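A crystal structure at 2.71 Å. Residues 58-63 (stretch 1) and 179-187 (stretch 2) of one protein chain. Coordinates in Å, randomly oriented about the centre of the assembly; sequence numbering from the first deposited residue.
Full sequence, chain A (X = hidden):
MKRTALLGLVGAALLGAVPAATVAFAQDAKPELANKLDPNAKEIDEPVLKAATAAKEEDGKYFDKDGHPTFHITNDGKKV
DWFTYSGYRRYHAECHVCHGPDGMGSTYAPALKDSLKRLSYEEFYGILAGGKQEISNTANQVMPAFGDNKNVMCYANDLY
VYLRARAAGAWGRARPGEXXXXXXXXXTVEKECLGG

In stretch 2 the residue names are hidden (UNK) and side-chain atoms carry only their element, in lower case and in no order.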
# COMPACT_ATOMS: atom_id res chain seq x y z
N GLU A 58 0.99 9.31 -13.51
CA GLU A 58 0.09 10.46 -13.63
C GLU A 58 0.29 11.30 -12.38
O GLU A 58 -0.43 11.15 -11.39
CB GLU A 58 -1.34 9.99 -13.77
CG GLU A 58 -2.17 10.73 -14.80
CD GLU A 58 -3.46 10.00 -15.11
OE1 GLU A 58 -4.52 10.66 -15.23
OE2 GLU A 58 -3.42 8.76 -15.23
N ASP A 59 1.32 12.16 -12.41
CA ASP A 59 1.55 13.13 -11.35
C ASP A 59 1.75 12.48 -9.98
O ASP A 59 0.84 12.48 -9.15
CB ASP A 59 0.39 14.12 -11.29
CG ASP A 59 0.82 15.51 -10.85
OD1 ASP A 59 0.10 16.13 -10.03
OD2 ASP A 59 1.87 15.98 -11.32
N GLY A 60 2.94 11.93 -9.73
CA GLY A 60 3.23 11.29 -8.46
C GLY A 60 2.51 9.99 -8.20
O GLY A 60 2.86 9.29 -7.24
N LYS A 61 1.50 9.64 -9.00
CA LYS A 61 0.76 8.39 -8.88
C LYS A 61 1.29 7.40 -9.91
O LYS A 61 1.35 7.71 -11.10
CB LYS A 61 -0.73 8.61 -9.11
CG LYS A 61 -1.52 9.11 -7.92
CD LYS A 61 -2.44 10.26 -8.34
CE LYS A 61 -2.73 11.21 -7.19
NZ LYS A 61 -1.55 12.03 -6.81
N TYR A 62 1.64 6.21 -9.45
CA TYR A 62 2.10 5.16 -10.34
C TYR A 62 1.03 4.09 -10.52
O TYR A 62 0.22 3.83 -9.63
CB TYR A 62 3.39 4.53 -9.81
CG TYR A 62 4.48 5.54 -9.62
CD1 TYR A 62 4.56 6.30 -8.46
CD2 TYR A 62 5.42 5.77 -10.61
CE1 TYR A 62 5.56 7.24 -8.28
CE2 TYR A 62 6.42 6.71 -10.44
CZ TYR A 62 6.48 7.44 -9.27
OH TYR A 62 7.47 8.38 -9.08
N PHE A 63 1.03 3.48 -11.71
CA PHE A 63 0.09 2.42 -12.06
C PHE A 63 0.83 1.27 -12.72
O PHE A 63 1.91 1.44 -13.29
CB PHE A 63 -1.00 2.95 -13.00
CG PHE A 63 -1.79 4.09 -12.43
CD1 PHE A 63 -1.38 5.40 -12.64
CD2 PHE A 63 -2.94 3.86 -11.69
CE1 PHE A 63 -2.10 6.45 -12.11
CE2 PHE A 63 -3.67 4.91 -11.17
CZ PHE A 63 -3.25 6.21 -11.38
N UNK A 179 11.03 10.49 1.11
CA UNK A 179 9.86 10.32 0.26
C UNK A 179 9.99 11.21 -0.96
O UNK A 179 10.90 12.04 -1.07
n UNK A 179 8.87 13.93 3.85
c UNK A 179 8.56 10.65 1.02
c UNK A 179 7.42 12.40 2.46
c UNK A 179 8.32 12.14 1.25
c UNK A 179 8.23 12.58 3.74
N UNK A 180 9.08 11.00 -1.91
CA UNK A 180 8.90 11.94 -3.01
C UNK A 180 7.86 12.97 -2.59
O UNK A 180 7.03 12.72 -1.71
c UNK A 180 8.95 9.28 -5.91
o UNK A 180 7.94 9.64 -6.56
o UNK A 180 9.72 8.36 -6.29
c UNK A 180 9.30 9.97 -4.60
c UNK A 180 8.47 11.23 -4.30
N UNK A 181 7.92 14.14 -3.22
CA UNK A 181 7.04 15.22 -2.83
C UNK A 181 5.57 14.83 -3.01
O UNK A 181 5.22 14.05 -3.89
c UNK A 181 7.35 16.49 -3.63
o UNK A 181 9.48 16.50 -2.58
c UNK A 181 8.59 17.19 -3.13
o UNK A 181 8.67 18.43 -3.28
N UNK A 182 4.72 15.37 -2.14
CA UNK A 182 3.29 15.14 -2.26
C UNK A 182 2.77 15.85 -3.51
O UNK A 182 2.92 17.07 -3.62
c UNK A 182 -1.09 15.26 0.32
c UNK A 182 0.34 15.81 0.22
n UNK A 182 -1.83 15.71 1.55
c UNK A 182 2.54 15.64 -1.02
c UNK A 182 1.05 15.32 -1.04
N UNK A 183 2.17 15.14 -4.45
CA UNK A 183 1.68 15.78 -5.68
C UNK A 183 0.48 16.67 -5.42
O UNK A 183 -0.23 16.53 -4.42
c UNK A 183 1.06 13.48 -5.63
c UNK A 183 1.31 14.60 -6.57
c UNK A 183 2.00 13.68 -4.49
N UNK A 184 0.26 17.60 -6.35
CA UNK A 184 -0.88 18.51 -6.27
C UNK A 184 -2.19 17.80 -6.53
O UNK A 184 -3.23 18.19 -5.97
c UNK A 184 0.17 20.80 -6.74
o UNK A 184 0.15 21.87 -4.61
o UNK A 184 -1.68 21.99 -5.81
c UNK A 184 -0.50 21.61 -5.64
c UNK A 184 -0.70 19.67 -7.26
N UNK A 185 -2.17 16.77 -7.38
CA UNK A 185 -3.37 15.96 -7.62
C UNK A 185 -3.95 15.44 -6.31
O UNK A 185 -5.16 15.51 -6.08
c UNK A 185 -3.02 14.79 -8.54
o UNK A 185 -2.08 15.17 -9.52
N UNK A 186 -3.09 14.90 -5.45
CA UNK A 186 -3.56 14.29 -4.21
C UNK A 186 -4.24 15.30 -3.30
O UNK A 186 -5.24 14.99 -2.65
c UNK A 186 -2.40 13.61 -3.48
N UNK A 187 -3.72 16.53 -3.26
CA UNK A 187 -4.25 17.49 -2.30
C UNK A 187 -5.63 17.98 -2.69
O UNK A 187 -6.45 18.28 -1.82
c UNK A 187 -0.37 20.24 -2.08
n UNK A 187 1.12 20.10 -2.00
c UNK A 187 -3.29 18.67 -2.14
c UNK A 187 -1.09 19.32 -1.11
c UNK A 187 -1.87 18.24 -1.85

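Position 179 has five side-chain atoms, four carbons in a row ending in nitrogen. They are out of reach of stretch 1. The unbranched chain with a terminal amine is lysine, Lys 179.

Position 180 has three carbons, the third carrying two oxygens. The CA-to-CB bond points toward stretch 1. One oxygen lies 2.9 Å from Tyr 62 OH, at the edge of the tyrosine ring and near its plane. Two carbons and then a carboxylate make this Glu 180. Tyr 62 OH donates a hydrogen bond to Glu 180 OE1.

Position 181 has two carbons, the second carrying two oxygens. The side chain is out of reach of stretch 1. The shorter carboxylate is aspartate, Asp 181.

Position 182 again shows four carbons in a row and a final nitrogen. Its CA-to-CB bond points away from stretch 1. It is Lys 182, extended with all four chi angles t.

Position 183 has three carbons that close a ring onto the backbone nitrogen. Its CB is 3.4 Å from Asp 59 O, and another ring carbon is 3.2 Å from Lys 61 NZ. Only proline closes such a ring, so this is Pro 183. It occupies the N-cap position, right before the helix.

Position 184 has three carbons, the third with two oxygens. The end of the side chain leads away from stretch 1. It is Glu 184.

Position 185 has one carbon and one oxygen. The oxygen is 2.4 Å from Asp 59 OD1. A single hydroxyl on CB, with no branch, is serine. Ser 185 OG donates a very short hydrogen bond to Asp 59 OD1.

Position 186 has one carbon, CB, at 3.8 Å from Lys 61 NZ. It is Ala 186.

Position 187 has four carbons ending in nitrogen and does not reach stretch 1. It is Lys 187, whose NZ lies 3.3 Å from Glu 184 OE2 in a salt bridge.

The contact is small, burying 310 Å² in all. Two side-chain hydrogen bonds join the stretches, one from Tyr 62 and one to Asp 59. Between these polar links, Pro 183 packs against the turn at Gly 60, with Gly 60 CA 4.2 Å from Pro 183 CG. An ideal CB on Gly 60 would sit 2.8 Å from Pro 183 CG, a clash. The end of Lys 61 comes close to Pro 183, Ser 185 and Ala 186, while Lys 61 NZ makes a weak hydrogen bond to Asp 59 O, 3.4 Å away.

Stretch 2, residues 179-187: KEDKPESAK
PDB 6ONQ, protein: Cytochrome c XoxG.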